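Glutathione S-transferase 2 (Heligmosomoides polygyrus, PDB 1TW9) probably catalyses the conjugation of glutathione to halide-bearing electrophiles, releasing the halide, as a sigma-class member of the glutathione transferase superfamily. Local coordinates at residues R129-G134 with E173-F178. Residues are numbered along the deposited sequence; the frame is centred on the assembly and turned at random.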
ATOM      1  N   ARG A 129      -3.562  -9.100 -17.587  1.00 32.99           N
ATOM      2  CA  ARG A 129      -4.922  -9.002 -17.123  1.00 33.93           C
ATOM      3  C   ARG A 129      -5.561 -10.366 -16.901  1.00 32.91           C
ATOM      4  O   ARG A 129      -6.346 -10.524 -15.980  1.00 31.66           O
ATOM      5  CB  ARG A 129      -5.733  -8.031 -17.987  1.00 35.61           C
ATOM      6  CG  ARG A 129      -6.222  -8.548 -19.242  1.00 32.38           C
ATOM      7  CD  ARG A 129      -7.410  -9.511 -19.125  1.00 34.69           C
ATOM      8  NE  ARG A 129      -8.214  -9.534 -20.359  1.00 36.11           N
ATOM      9  CZ  ARG A 129      -8.040 -10.333 -21.379  1.00 32.80           C
ATOM     10  NH1 ARG A 129      -7.009 -11.157 -21.472  1.00 37.05           N
ATOM     11  NH2 ARG A 129      -8.876 -10.262 -22.405  1.00 36.40           N
ATOM     12  N   THR A 130      -5.173 -11.403 -17.661  1.00 32.46           N
ATOM     13  CA  THR A 130      -5.688 -12.733 -17.353  1.00 31.88           C
ATOM     14  C   THR A 130      -5.365 -13.196 -15.912  1.00 32.34           C
ATOM     15  O   THR A 130      -6.235 -13.731 -15.194  1.00 31.97           O
ATOM     16  CB  THR A 130      -5.110 -13.732 -18.356  1.00 31.41           C
ATOM     17  OG1 THR A 130      -5.578 -13.416 -19.681  1.00 31.57           O
ATOM     18  CG2 THR A 130      -5.555 -15.238 -18.137  1.00 31.92           C
ATOM     19  N   LYS A 131      -4.115 -12.995 -15.494  1.00 30.42           N
ATOM     20  CA  LYS A 131      -3.695 -13.337 -14.166  1.00 32.50           C
ATOM     21  C   LYS A 131      -4.428 -12.505 -13.107  1.00 31.76           C
ATOM     22  O   LYS A 131      -5.074 -13.068 -12.218  1.00 31.52           O
ATOM     23  CB  LYS A 131      -2.205 -13.120 -14.023  1.00 32.79           C
ATOM     24  CG  LYS A 131      -1.674 -13.612 -12.678  1.00 36.22           C
ATOM     25  CD  LYS A 131      -0.151 -13.834 -12.719  1.00 36.61           C
ATOM     26  CE  LYS A 131       0.615 -12.554 -13.082  1.00 40.75           C
ATOM     27  NZ  LYS A 131       2.127 -12.584 -12.864  1.00 40.62           N
ATOM     28  N   PHE A 132      -4.379 -11.185 -13.234  1.00 30.67           N
ATOM     29  CA  PHE A 132      -5.047 -10.299 -12.295  1.00 31.36           C
ATOM     30  C   PHE A 132      -6.572 -10.416 -12.250  1.00 31.25           C
ATOM     31  O   PHE A 132      -7.164 -10.514 -11.174  1.00 30.32           O
ATOM     32  CB  PHE A 132      -4.710  -8.846 -12.597  1.00 30.86           C
ATOM     33  CG  PHE A 132      -5.341  -7.881 -11.673  1.00 31.40           C
ATOM     34  CD1 PHE A 132      -6.211  -6.942 -12.163  1.00 31.31           C
ATOM     35  CD2 PHE A 132      -4.983  -7.875 -10.323  1.00 33.06           C
ATOM     36  CE1 PHE A 132      -6.762  -5.997 -11.290  1.00 34.37           C
ATOM     37  CE2 PHE A 132      -5.550  -6.958  -9.447  1.00 33.27           C
ATOM     38  CZ  PHE A 132      -6.479  -6.055  -9.946  1.00 32.82           C
ATOM     39  N   LEU A 133      -7.190 -10.490 -13.414  1.00 30.01           N
ATOM     40  CA  LEU A 133      -8.667 -10.624 -13.439  1.00 30.25           C
ATOM     41  C   LEU A 133      -9.098 -11.981 -12.941  1.00 31.61           C
ATOM     42  O   LEU A 133     -10.191 -12.138 -12.436  1.00 31.80           O
ATOM     43  CB  LEU A 133      -9.264 -10.222 -14.773  1.00 30.77           C
ATOM     44  CG  LEU A 133      -9.123  -8.711 -15.184  1.00 29.36           C
ATOM     45  CD1 LEU A 133      -9.990  -8.462 -16.389  1.00 35.82           C
ATOM     46  CD2 LEU A 133      -9.413  -7.665 -14.110  1.00 33.23           C
ATOM     47  N   GLY A 134      -8.255 -12.978 -13.100  1.00 30.63           N
ATOM     48  CA  GLY A 134      -8.571 -14.276 -12.542  1.00 31.76           C
ATOM     49  C   GLY A 134      -8.647 -14.146 -11.031  1.00 30.59           C
ATOM     50  O   GLY A 134      -9.577 -14.705 -10.392  1.00 30.17           O
ATOM     51  N   GLU A 173     -11.442  -5.809 -26.006  1.00 33.49           N
ATOM     52  CA  GLU A 173     -11.299  -7.221 -25.657  1.00 34.33           C
ATOM     53  C   GLU A 173     -10.826  -7.441 -24.206  1.00 32.16           C
ATOM     54  O   GLU A 173     -10.768  -8.547 -23.724  1.00 30.36           O
ATOM     55  CB  GLU A 173     -10.507  -8.039 -26.725  1.00 36.04           C
ATOM     56  CG  GLU A 173      -8.992  -8.192 -26.613  1.00 39.47           C
ATOM     57  CD  GLU A 173      -8.398  -9.135 -27.696  1.00 40.89           C
ATOM     58  OE1 GLU A 173      -7.999  -8.625 -28.783  1.00 49.82           O
ATOM     59  OE2 GLU A 173      -8.307 -10.396 -27.496  1.00 49.31           O
ATOM     60  N   TYR A 174     -10.480  -6.374 -23.498  1.00 31.67           N
ATOM     61  CA  TYR A 174      -9.963  -6.499 -22.123  1.00 32.17           C
ATOM     62  C   TYR A 174     -10.864  -7.325 -21.221  1.00 31.20           C
ATOM     63  O   TYR A 174     -10.401  -8.080 -20.394  1.00 31.44           O
ATOM     64  CB  TYR A 174      -9.726  -5.113 -21.557  1.00 32.25           C
ATOM     65  CG  TYR A 174      -9.127  -5.067 -20.153  1.00 32.06           C
ATOM     66  CD1 TYR A 174      -7.772  -5.069 -19.956  1.00 34.19           C
ATOM     67  CD2 TYR A 174      -9.929  -4.986 -19.052  1.00 29.06           C
ATOM     68  CE1 TYR A 174      -7.240  -5.049 -18.672  1.00 33.59           C
ATOM     69  CE2 TYR A 174      -9.423  -4.937 -17.787  1.00 29.65           C
ATOM     70  CZ  TYR A 174      -8.065  -5.010 -17.603  1.00 31.54           C
ATOM     71  OH  TYR A 174      -7.493  -5.007 -16.353  1.00 31.09           O
ATOM     72  N   ILE A 175     -12.164  -7.120 -21.371  1.00 30.45           N
ATOM     73  CA  ILE A 175     -13.151  -7.720 -20.541  1.00 30.96           C
ATOM     74  C   ILE A 175     -13.707  -9.060 -21.030  1.00 29.53           C
ATOM     75  O   ILE A 175     -14.487  -9.740 -20.316  1.00 29.91           O
ATOM     76  CB  ILE A 175     -14.249  -6.630 -20.377  1.00 32.33           C
ATOM     77  CG1 ILE A 175     -14.848  -6.736 -19.010  1.00 40.81           C
ATOM     78  CG2 ILE A 175     -15.147  -6.531 -21.534  1.00 33.89           C
ATOM     79  CD1 ILE A 175     -13.810  -6.787 -17.906  1.00 43.77           C
ATOM     80  N   GLU A 176     -13.250  -9.471 -22.197  1.00 28.16           N
ATOM     81  CA  GLU A 176     -13.723 -10.708 -22.746  1.00 28.74           C
ATOM     82  C   GLU A 176     -13.137 -11.821 -21.885  1.00 29.25           C
ATOM     83  O   GLU A 176     -11.922 -11.825 -21.595  1.00 31.45           O
ATOM     84  CB  GLU A 176     -13.343 -10.846 -24.213  1.00 28.78           C
ATOM     85  CG  GLU A 176     -14.057  -9.873 -25.130  1.00 27.01           C
ATOM     86  CD  GLU A 176     -13.723 -10.028 -26.605  1.00 28.40           C
ATOM     87  OE1 GLU A 176     -13.029 -11.016 -26.955  1.00 31.41           O
ATOM     88  OE2 GLU A 176     -14.211  -9.211 -27.439  1.00 26.88           O
ATOM     89  N   GLY A 177     -13.997 -12.720 -21.418  1.00 30.98           N
ATOM     90  CA  GLY A 177     -13.562 -13.796 -20.520  1.00 30.66           C
ATOM     91  C   GLY A 177     -13.795 -13.541 -19.060  1.00 32.07           C
ATOM     92  O   GLY A 177     -13.592 -14.426 -18.210  1.00 32.16           O
ATOM     93  N   PHE A 178     -14.292 -12.349 -18.753  1.00 28.98           N
ATOM     94  CA  PHE A 178     -14.414 -11.882 -17.332  1.00 29.93           C
ATOM     95  C   PHE A 178     -15.751 -11.172 -17.127  1.00 29.65           C
ATOM     96  O   PHE A 178     -15.785  -9.975 -16.794  1.00 29.43           O
ATOM     97  CB  PHE A 178     -13.268 -10.944 -17.040  1.00 29.33           C
ATOM     98  CG  PHE A 178     -11.944 -11.613 -17.152  1.00 31.01           C
ATOM     99  CD1 PHE A 178     -11.180 -11.471 -18.270  1.00 33.61           C
ATOM    100  CD2 PHE A 178     -11.595 -12.555 -16.234  1.00 32.44           C
ATOM    101  CE1 PHE A 178      -9.960 -12.198 -18.417  1.00 33.59           C
ATOM    102  CE2 PHE A 178     -10.383 -13.251 -16.313  1.00 33.32           C
ATOM    103  CZ  PHE A 178      -9.580 -13.085 -17.462  1.00 32.60           C
TER
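Arg129 and the backbone carbonyls of Glu173 and Tyr174 illustrate how a buried arginine can hold an irregular connection against a helix. Arg129 NE points almost straight at Tyr174 O, 2.6 Å away with an N-H...O angle of 167°, while NH2 reaches Glu173 O at 2.9 Å along a more bent path and adds a weak bond to Tyr174 O. Both oxygens lie near the guanidinium plane. Glu173 O is gripped twice, since Glu176 N approaches it from the opposite face of its carbonyl plane. The side chain of Arg129 gets there folded: chi1 of 80° sets CG between the backbone N and carbonyl carbon, and the bend at chi2 carries CD over one face of the Tyr174 ring. Arg129 CB, placed by the helix backbone, comes within 3.4 Å of Tyr174 CE1. Phe178 CE1 lies over one guanidinium face, 3.7 Å from Arg129 NE, the two planes inclined by 54°. With Arg129 exchanged for alanine, the carbonyls of Glu173 and Tyr174 would probably lose their guanidinium partner and a gap would open between the Tyr174 and Phe178 rings.

One turn on, Leu133 continues the apolar side. Its CB stands over the Phe178 ring in a CH-pi contact, 3.6 Å from the centroid, and Leu133 CD1 reaches Tyr174 CE2 at 3.8 Å. A type II turn from Ile175 to Phe178 brings the phenylalanine back to the helix.

Within the helical C-terminal domain of the GST fold, residues 173-178 lie in the connection between helices 155-170 and 179-189, Phe178 in the N-cap position of the latter, and pack on helix 119-142; Tyr174 OH is hydrogen-bonded to Tyr98 OH of helix 82-101.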